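Local coordinates for protein dTor_3x33L (Synthetic construct, PDB 4YY2) that is a computationally designed protein with no known natural function that folds into a closed, left-handed alpha/alpha toroid of three tandem repeats, at residues A[95-98]-A[99-103]; A[7-10]-A[11-15]; A[23-26]-A[27-31]; A[89-92]-A[93-96]. All blocks are in the same frame, centred on the assembly; numbering follows the deposited sequence.

Contact 1. Residues A[95-98]-A[99-103]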
# COMPACT_ATOMS: atom_id res chain seq x y z
N LYS A 95 -9.34 8.96 -4.23
CA LYS A 95 -9.34 9.98 -5.32
C LYS A 95 -8.03 10.00 -6.04
O LYS A 95 -8.00 10.04 -7.29
CB LYS A 95 -9.71 11.45 -4.87
CG LYS A 95 -8.81 12.02 -3.81
CD LYS A 95 -8.66 13.54 -3.79
CE LYS A 95 -7.89 14.07 -2.58
NZ LYS A 95 -6.42 14.08 -2.80
N LYS A 96 -6.92 10.03 -5.28
CA LYS A 96 -5.59 10.11 -5.86
C LYS A 96 -5.24 8.92 -6.68
O LYS A 96 -4.62 9.04 -7.74
CB LYS A 96 -4.51 10.34 -4.80
CG LYS A 96 -4.42 11.73 -4.23
CD LYS A 96 -3.38 11.79 -3.09
CE LYS A 96 -3.05 13.18 -2.59
NZ LYS A 96 -1.92 13.04 -1.62
N PHE A 97 -5.64 7.76 -6.16
CA PHE A 97 -5.43 6.53 -6.82
C PHE A 97 -6.04 6.57 -8.26
O PHE A 97 -5.35 6.30 -9.25
CB PHE A 97 -5.92 5.37 -6.01
CG PHE A 97 -5.84 4.03 -6.73
CD1 PHE A 97 -4.64 3.28 -6.73
CD2 PHE A 97 -6.94 3.50 -7.39
CE1 PHE A 97 -4.58 2.05 -7.40
CE2 PHE A 97 -6.87 2.26 -8.05
CZ PHE A 97 -5.67 1.56 -8.03
N TRP A 98 -7.31 6.89 -8.33
CA TRP A 98 -8.00 6.85 -9.61
C TRP A 98 -7.48 7.94 -10.54
O TRP A 98 -7.43 7.74 -11.77
CB TRP A 98 -9.54 6.86 -9.39
CG TRP A 98 -10.06 5.54 -8.87
CD1 TRP A 98 -10.40 5.25 -7.60
CD2 TRP A 98 -10.25 4.33 -9.60
NE1 TRP A 98 -10.80 3.96 -7.48
CE2 TRP A 98 -10.68 3.35 -8.70
CE3 TRP A 98 -10.06 3.97 -10.94
CZ2 TRP A 98 -11.02 2.03 -9.09
CZ3 TRP A 98 -10.39 2.64 -11.33
CH2 TRP A 98 -10.83 1.70 -10.39
N LYS A 99 -7.07 9.07 -9.95
CA LYS A 99 -6.52 10.18 -10.75
C LYS A 99 -5.25 9.76 -11.40
O LYS A 99 -5.04 10.02 -12.60
CB LYS A 99 -6.20 11.45 -9.93
CG LYS A 99 -7.18 12.57 -10.13
CD LYS A 99 -6.93 13.70 -9.14
CE LYS A 99 -8.22 14.34 -8.70
NZ LYS A 99 -7.93 15.48 -7.78
N GLU A 100 -4.39 9.12 -10.62
CA GLU A 100 -3.03 8.79 -11.07
C GLU A 100 -3.10 7.68 -12.09
O GLU A 100 -2.32 7.60 -13.01
CB GLU A 100 -2.16 8.38 -9.90
CG GLU A 100 -1.70 9.52 -8.99
CD GLU A 100 -0.95 10.60 -9.76
OE1 GLU A 100 0.01 10.27 -10.48
OE2 GLU A 100 -1.37 11.77 -9.69
N LEU A 101 -4.02 6.77 -11.88
CA LEU A 101 -4.24 5.67 -12.82
C LEU A 101 -4.62 6.27 -14.19
O LEU A 101 -4.13 5.82 -15.21
CB LEU A 101 -5.33 4.75 -12.28
CG LEU A 101 -5.33 3.32 -12.78
CD1 LEU A 101 -4.10 2.54 -12.30
CD2 LEU A 101 -6.62 2.65 -12.31
N SER A 102 -5.45 7.30 -14.13
CA SER A 102 -6.07 8.04 -15.27
C SER A 102 -5.08 8.70 -16.21
O SER A 102 -5.47 9.09 -17.31
CB SER A 102 -6.97 9.20 -14.77
OG SER A 102 -8.22 8.76 -14.26
N LEU A 103 -3.86 8.93 -15.73
CA LEU A 103 -2.77 9.44 -16.56
C LEU A 103 -1.62 8.44 -16.52
O LEU A 103 -1.37 7.71 -17.48
CB LEU A 103 -2.33 10.81 -16.07
CG LEU A 103 -1.69 10.87 -14.69
CD1 LEU A 103 -0.18 10.64 -14.76
CD2 LEU A 103 -1.97 12.19 -14.01

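Contact 2. Residues A[7-10]-A[11-15]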
# COMPACT_ATOMS: atom_id res chain seq x y z
N SER A 7 0.48 1.18 -13.89
CA SER A 7 -0.29 0.00 -13.37
C SER A 7 -0.86 0.29 -11.96
O SER A 7 -0.33 1.15 -11.23
CB SER A 7 0.61 -1.21 -13.29
OG SER A 7 1.50 -1.09 -12.16
N PRO A 8 -1.89 -0.46 -11.55
CA PRO A 8 -2.41 -0.25 -10.19
C PRO A 8 -1.32 -0.40 -9.09
O PRO A 8 -1.26 0.38 -8.14
CB PRO A 8 -3.45 -1.36 -10.06
CG PRO A 8 -3.98 -1.49 -11.46
CD PRO A 8 -2.72 -1.39 -12.30
N THR A 9 -0.46 -1.40 -9.26
CA THR A 9 0.68 -1.59 -8.35
C THR A 9 1.63 -0.40 -8.29
O THR A 9 2.02 0.01 -7.18
CB THR A 9 1.39 -2.92 -8.62
OG1 THR A 9 0.44 -3.98 -8.41
CG2 THR A 9 2.55 -3.15 -7.61
N GLU A 10 2.00 0.13 -9.43
CA GLU A 10 2.84 1.33 -9.49
C GLU A 10 2.24 2.51 -8.80
O GLU A 10 2.90 3.20 -8.04
CB GLU A 10 3.00 1.68 -10.92
CG GLU A 10 4.39 1.93 -11.34
CD GLU A 10 4.51 2.20 -12.84
OE1 GLU A 10 3.54 1.96 -13.63
OE2 GLU A 10 5.62 2.64 -13.20
N VAL A 11 0.94 2.71 -8.97
CA VAL A 11 0.26 3.78 -8.27
C VAL A 11 0.25 3.53 -6.74
O VAL A 11 0.51 4.47 -5.94
CB VAL A 11 -1.15 3.98 -8.78
CG1 VAL A 11 -1.86 5.06 -8.00
CG2 VAL A 11 -1.17 4.32 -10.27
N LEU A 12 -0.02 2.29 -6.32
CA LEU A 12 0.05 1.97 -4.88
C LEU A 12 1.43 2.25 -4.30
O LEU A 12 1.57 2.85 -3.18
CB LEU A 12 -0.34 0.50 -4.57
CG LEU A 12 -1.82 0.20 -4.86
CD1 LEU A 12 -2.09 -1.29 -4.75
CD2 LEU A 12 -2.77 1.00 -3.99
N LEU A 13 2.45 1.87 -5.03
CA LEU A 13 3.83 2.16 -4.57
C LEU A 13 4.12 3.63 -4.46
O LEU A 13 4.81 4.04 -3.52
CB LEU A 13 4.87 1.49 -5.45
CG LEU A 13 4.86 -0.05 -5.36
CD1 LEU A 13 5.71 -0.64 -6.46
CD2 LEU A 13 5.36 -0.59 -3.99
N GLU A 14 3.55 4.44 -5.34
CA GLU A 14 3.71 5.89 -5.27
C GLU A 14 3.03 6.47 -4.07
O GLU A 14 3.59 7.35 -3.36
CB GLU A 14 3.24 6.58 -6.55
CG GLU A 14 4.18 6.30 -7.74
CD GLU A 14 3.80 7.06 -9.02
OE1 GLU A 14 2.77 7.77 -9.02
OE2 GLU A 14 4.52 6.94 -10.01
N LEU A 15 1.84 5.96 -3.78
CA LEU A 15 1.10 6.40 -2.61
C LEU A 15 1.86 6.03 -1.34
O LEU A 15 1.83 6.78 -0.36
CB LEU A 15 -0.35 5.82 -2.60
CG LEU A 15 -1.24 6.35 -3.71
CD1 LEU A 15 -2.55 5.64 -3.80
CD2 LEU A 15 -1.45 7.86 -3.62

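Contact 3. Residues A[23-26]-A[27-31]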
# COMPACT_ATOMS: atom_id res chain seq x y z
N THR A 23 11.22 8.27 -1.68
CA THR A 23 11.01 8.40 -3.14
C THR A 23 10.31 7.20 -3.70
O THR A 23 10.34 6.11 -3.15
CB THR A 23 12.34 8.59 -3.96
OG1 THR A 23 13.06 7.39 -3.98
CG2 THR A 23 13.19 9.74 -3.35
N ARG A 24 9.67 7.40 -4.85
CA ARG A 24 9.02 6.30 -5.55
C ARG A 24 10.01 5.23 -5.94
O ARG A 24 9.70 4.04 -5.82
CB ARG A 24 8.32 6.84 -6.78
CG ARG A 24 7.26 7.88 -6.42
CD ARG A 24 6.91 8.84 -7.53
NE ARG A 24 5.67 9.54 -7.22
CZ ARG A 24 5.00 10.28 -8.13
NH1 ARG A 24 5.42 10.34 -9.38
NH2 ARG A 24 3.88 10.90 -7.78
N GLU A 25 11.21 5.62 -6.36
CA GLU A 25 12.22 4.59 -6.72
C GLU A 25 12.74 3.76 -5.53
O GLU A 25 13.02 2.59 -5.68
CB GLU A 25 13.42 5.13 -7.53
CG GLU A 25 13.10 5.42 -8.97
CD GLU A 25 12.61 4.17 -9.76
OE1 GLU A 25 13.32 3.12 -9.78
OE2 GLU A 25 11.51 4.27 -10.36
N GLU A 26 12.92 4.42 -4.38
CA GLU A 26 13.33 3.75 -3.15
C GLU A 26 12.30 2.68 -2.77
O GLU A 26 12.62 1.51 -2.48
CB GLU A 26 13.50 4.79 -2.02
CG GLU A 26 14.82 5.50 -2.11
CD GLU A 26 14.95 6.70 -1.19
OE1 GLU A 26 13.95 7.28 -0.74
OE2 GLU A 26 16.08 7.07 -0.95
N VAL A 27 11.02 3.06 -2.86
CA VAL A 27 9.98 2.12 -2.47
C VAL A 27 9.94 0.96 -3.50
O VAL A 27 9.84 -0.21 -3.11
CB VAL A 27 8.64 2.86 -2.37
CG1 VAL A 27 7.48 1.88 -2.21
CG2 VAL A 27 8.75 3.79 -1.18
N LYS A 28 10.04 1.30 -4.77
CA LYS A 28 10.04 0.32 -5.84
C LYS A 28 11.15 -0.65 -5.64
O LYS A 28 10.98 -1.85 -5.83
CB LYS A 28 10.29 1.02 -7.19
CG LYS A 28 10.30 0.09 -8.40
CD LYS A 28 10.50 0.78 -9.75
CE LYS A 28 10.34 -0.23 -10.89
NZ LYS A 28 10.35 0.40 -12.22
N GLU A 29 12.34 -0.15 -5.34
CA GLU A 29 13.47 -1.06 -5.20
C GLU A 29 13.32 -1.96 -4.00
O GLU A 29 13.68 -3.14 -4.10
CB GLU A 29 14.82 -0.38 -5.23
CG GLU A 29 15.12 0.24 -6.58
CD GLU A 29 15.50 -0.75 -7.66
OE1 GLU A 29 15.66 -1.97 -7.42
OE2 GLU A 29 15.59 -0.27 -8.78
N LYS A 30 12.84 -1.44 -2.88
CA LYS A 30 12.50 -2.30 -1.74
C LYS A 30 11.49 -3.40 -2.09
O LYS A 30 11.68 -4.57 -1.78
CB LYS A 30 11.95 -1.51 -0.55
CG LYS A 30 13.02 -0.73 0.20
CD LYS A 30 12.42 0.37 1.08
CE LYS A 30 11.76 -0.18 2.31
NZ LYS A 30 11.31 0.99 3.12
N PHE A 31 10.46 -3.01 -2.82
CA PHE A 31 9.40 -3.94 -3.32
C PHE A 31 9.96 -5.06 -4.18
O PHE A 31 9.74 -6.27 -3.93
CB PHE A 31 8.33 -3.10 -4.04
CG PHE A 31 7.24 -3.89 -4.65
CD1 PHE A 31 6.20 -4.35 -3.91
CD2 PHE A 31 7.26 -4.19 -6.00
CE1 PHE A 31 5.18 -5.09 -4.50
CE2 PHE A 31 6.21 -4.86 -6.60
CZ PHE A 31 5.17 -5.33 -5.84

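Contact 4. Residues A[89-92]-A[93-96]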
# COMPACT_ATOMS: atom_id res chain seq x y z
N THR A 89 -7.56 11.08 4.43
CA THR A 89 -8.84 10.42 4.47
C THR A 89 -8.83 9.27 3.45
O THR A 89 -8.18 9.37 2.43
CB THR A 89 -10.02 11.35 4.26
OG1 THR A 89 -10.04 11.84 2.92
CG2 THR A 89 -9.97 12.55 5.25
N LYS A 90 -9.58 8.24 3.75
CA LYS A 90 -9.79 7.15 2.80
C LYS A 90 -10.26 7.72 1.46
O LYS A 90 -9.78 7.34 0.42
CB LYS A 90 -10.85 6.18 3.35
CG LYS A 90 -10.56 5.67 4.77
CD LYS A 90 -11.82 5.61 5.63
CE LYS A 90 -12.48 6.99 5.73
NZ LYS A 90 -13.69 6.95 6.60
N GLU A 91 -11.17 8.68 1.52
CA GLU A 91 -11.70 9.30 0.30
C GLU A 91 -10.67 10.05 -0.49
O GLU A 91 -10.63 9.96 -1.71
CB GLU A 91 -12.90 10.20 0.63
CG GLU A 91 -14.03 9.41 1.26
CD GLU A 91 -14.52 8.28 0.36
OE1 GLU A 91 -15.05 8.60 -0.73
OE2 GLU A 91 -14.35 7.08 0.72
N GLU A 92 -9.79 10.76 0.19
CA GLU A 92 -8.69 11.46 -0.45
C GLU A 92 -7.67 10.55 -1.16
O GLU A 92 -7.21 10.81 -2.30
CB GLU A 92 -7.98 12.29 0.61
CG GLU A 92 -6.83 13.16 0.16
CD GLU A 92 -6.57 14.29 1.16
OE1 GLU A 92 -5.41 14.72 1.35
OE2 GLU A 92 -7.56 14.72 1.78
N VAL A 93 -7.31 9.47 -0.51
CA VAL A 93 -6.37 8.51 -1.06
C VAL A 93 -6.97 7.80 -2.28
O VAL A 93 -6.30 7.59 -3.27
CB VAL A 93 -5.89 7.54 0.03
CG1 VAL A 93 -5.04 6.40 -0.56
CG2 VAL A 93 -5.06 8.33 1.01
N LYS A 94 -8.23 7.42 -2.17
CA LYS A 94 -8.94 6.76 -3.28
C LYS A 94 -9.02 7.68 -4.47
O LYS A 94 -8.80 7.25 -5.60
CB LYS A 94 -10.31 6.25 -2.84
CG LYS A 94 -10.20 5.04 -1.88
CD LYS A 94 -11.54 4.57 -1.32
CE LYS A 94 -11.36 3.65 -0.13
NZ LYS A 94 -12.64 3.27 0.53
N LYS A 95 -9.34 8.96 -4.23
CA LYS A 95 -9.34 9.98 -5.32
C LYS A 95 -8.03 10.00 -6.04
O LYS A 95 -8.00 10.04 -7.29
CB LYS A 95 -9.71 11.45 -4.87
CG LYS A 95 -8.81 12.02 -3.81
CD LYS A 95 -8.66 13.54 -3.79
CE LYS A 95 -7.89 14.07 -2.58
NZ LYS A 95 -6.42 14.08 -2.80
N LYS A 96 -6.92 10.03 -5.28
CA LYS A 96 -5.59 10.11 -5.86
C LYS A 96 -5.24 8.92 -6.68
O LYS A 96 -4.62 9.04 -7.74
CB LYS A 96 -4.51 10.34 -4.80
CG LYS A 96 -4.42 11.73 -4.23
CD LYS A 96 -3.38 11.79 -3.09
CE LYS A 96 -3.05 13.18 -2.59
NZ LYS A 96 -1.92 13.04 -1.62

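Contact 1. Residues A[95-98]-A[99-103]
Glu-100 N donates to Lys-96 O at 2.9 Å, the shortest sound polar bond of this helical turn. Farther on, Ser-102 N donates to Trp-98 O at 3.1 Å. Ser-102 OG, placed beside its own backbone N (chi1 -76°), lies 2.8 Å from the same Trp-98 O. One residue earlier, Leu-101 N hydrogen-bonds to Phe-97 O at 3.0 Å. The Leu-101 side chain has CG anti to the backbone N (chi1 -156°) and runs alongside Trp-98, where its CD2 methyl approaches the indole obliquely, 3.9 Å from Trp-98 CZ3. Leu-101 CD2 also lies 4.3 Å from Phe-97 CE2 and so bridges the two aromatic residues. Phe-97 CD2 sits over one face of the indole, displaced toward its rim, and Trp-98 CD1 lies in the plane of the phenyl ring at its edge. Lys-95 NZ and Lys-99 NZ, of like charge, stay 5.4 Å apart on the exposed side. Phe-97 packs on Val-11, Leu-12 and Leu-15 of helix 8-20 as well as on Leu-79 of helix 74-86. This is an amphipathic alpha helix, the last of the chain, packed against the first, as the closed ring of an alpha/alpha toroid requires.

Contact 2. Residues A[7-10]-A[11-15]
Leu-13 lies along Thr-9, one helical turn back, and the two side chains point the same way. Its CB rests 3.6 Å from Thr-9 O, and CG, turned beside the backbone N (chi1 -68°), comes still closer, 3.4 Å from that same Thr-9 O, the carbonyl to which Leu-13 N is bonded. From there the chain divides: the CD1 methyl meets the methyl of the threonine, Leu-13 CD1 to Thr-9 CG2 being 4.2 Å, while the CD2 branch turns to the ring of Phe-31 of helix 24-36. Leu-12 follows the same pattern, with its CG 3.3 Å from Pro-8 O. Val-11 sets its CG2 branch 3.4 Å from Ser-7 O.

The start of the helix is closed by a capping box. Ser-7 OG, at the N-cap, accepts Glu-10 N at 3.0 Å in a nearly straight bond (168°), and Glu-10 OE1 in return takes Ser-7 N at 3.2 Å with its anti lone pair. With its first torsion off a staggered position (chi1 -131°) and its chain extended, the glutamate brings OE1 to Ser-7 N. The N-H of the N-cap residue and that of Glu-10 in the first turn each find a side-chain acceptor. The side chain of Thr-9 is about 4 Å from a bound sodium ion.

Helix 8-20 is covered from several directions. Val-11 faces Phe-97 and Leu-101 of helix 90-101, Leu-12 reaches Leu-79 and Ile-82 of helix 74-86, and Leu-13 touches Leu-45 and Leu-48 of helix 41-53 and Val-27 and Phe-31 of helix 24-36.

Contact 3. Residues A[23-26]-A[27-31]
Glu-25 lies beside Lys-28, their side chains pointing the same way. Both carboxylate oxygens rest against the aliphatic chain, Glu-25 OE1 being 3.7 Å from Lys-28 CD. The charged ends come less close: Glu-25 OE2 and Lys-28 NZ are 4.4 Å apart, beyond a salt bridge. The bend of Glu-25 at its second torsion (chi2 -60°) folds the carboxylate back toward the lysine, but it also leaves Glu-25 OE1 only 4.2 Å from Glu-29 OE2. Below these ends, backbone bonds from Glu-29 N to Glu-25 O (2.8 Å) and from Lys-28 N to Arg-24 O set Lys-28 and Glu-29 one turn on from Arg-24 and Glu-25.

A capping box anchors the turn. Thr-23 OG1 accepts Glu-26 N at 3.0 Å, and Thr-23 N gives an almost straight bond (177°) to Glu-26 OE1, on the anti side and 27° out of the carboxylate plane. A bound sodium ion lies about 3 Å from the Glu-26 side chain. Farther out, Lys-30 forms a salt bridge with Glu-51, while Val-27 is buried on Leu-13 and Ala-17. Chemically, the sodium would probably offset the charge of Glu-26, whereas the Glu-25 and Glu-29 pair is probably mildly repulsive, partly balanced by Lys-28.

Contact 4. Residues A[89-92]-A[93-96]
Val-93 and Thr-89 make the compact side of this helix start. Val-93 N donates to Thr-89 O at 3.1 Å, the Val-93 CG2 branch lies over the same Thr-89 O, and Leu-79 and Ala-83 of helix 74-86 bury the valine. Thr-89 OG1, the N-cap group, accepts Glu-92 N at 2.9 Å.

The other side is polar and looser. Glu-92 has CG anti to its backbone N (chi1 -178°), which carries the carboxylate away from Thr-89 N, so the return bond of a capping box is missing. The glutamate side chain runs instead beside Lys-95, whose path is doubtful because it is modelled too close to the glutamate backbone. Glu-92 OE1 is therefore only approximately 4.3 Å from Lys-95 NZ; it is 4.9 Å from Lys-96 NZ, which also has a long, weak ion pair with Glu-18. With an alanine in place of Glu-92, the ammonium groups of Lys-95 and Lys-96 would probably lose a nearby negative charge. Lys-94 lays its CG 3.3 Å from Lys-90 O and ends in a salt bridge with Glu-80, whereas Glu-91 OE2 stays 4.2 Å from Lys-94 NZ. The chemistry thus combines a hydroxyl cap with diffuse acid-lysine attraction, which probably offsets part of the lysines' mutual repulsion.

Contact 2 touches all three of the others. Phe-97 CD1 of contact 1 packs 3.5 Å from Val-11 CG1, and Leu-15 CD1 lies 4.2 Å from Val-93 CG1 of contact 4. Towards contact 3, Thr-9 CG2 meets Phe-31 CZ at 3.8 Å, and Glu-14 OE1 and Arg-24 NH2 form a long, weak ion pair at 3.5 Å. Contacts 1 and 4 are successive parts of helix 90-101 and share Lys-95 and Lys-96. Contact 3 stands apart from both, its centre about 19 Å from that of contact 1 and 21 Å from that of contact 4. Bound sodium lies near contacts 2 and 3; the side chain of Phe-97 is about 8 Å, and that of Val-93 about 14 Å, from a sodium ion.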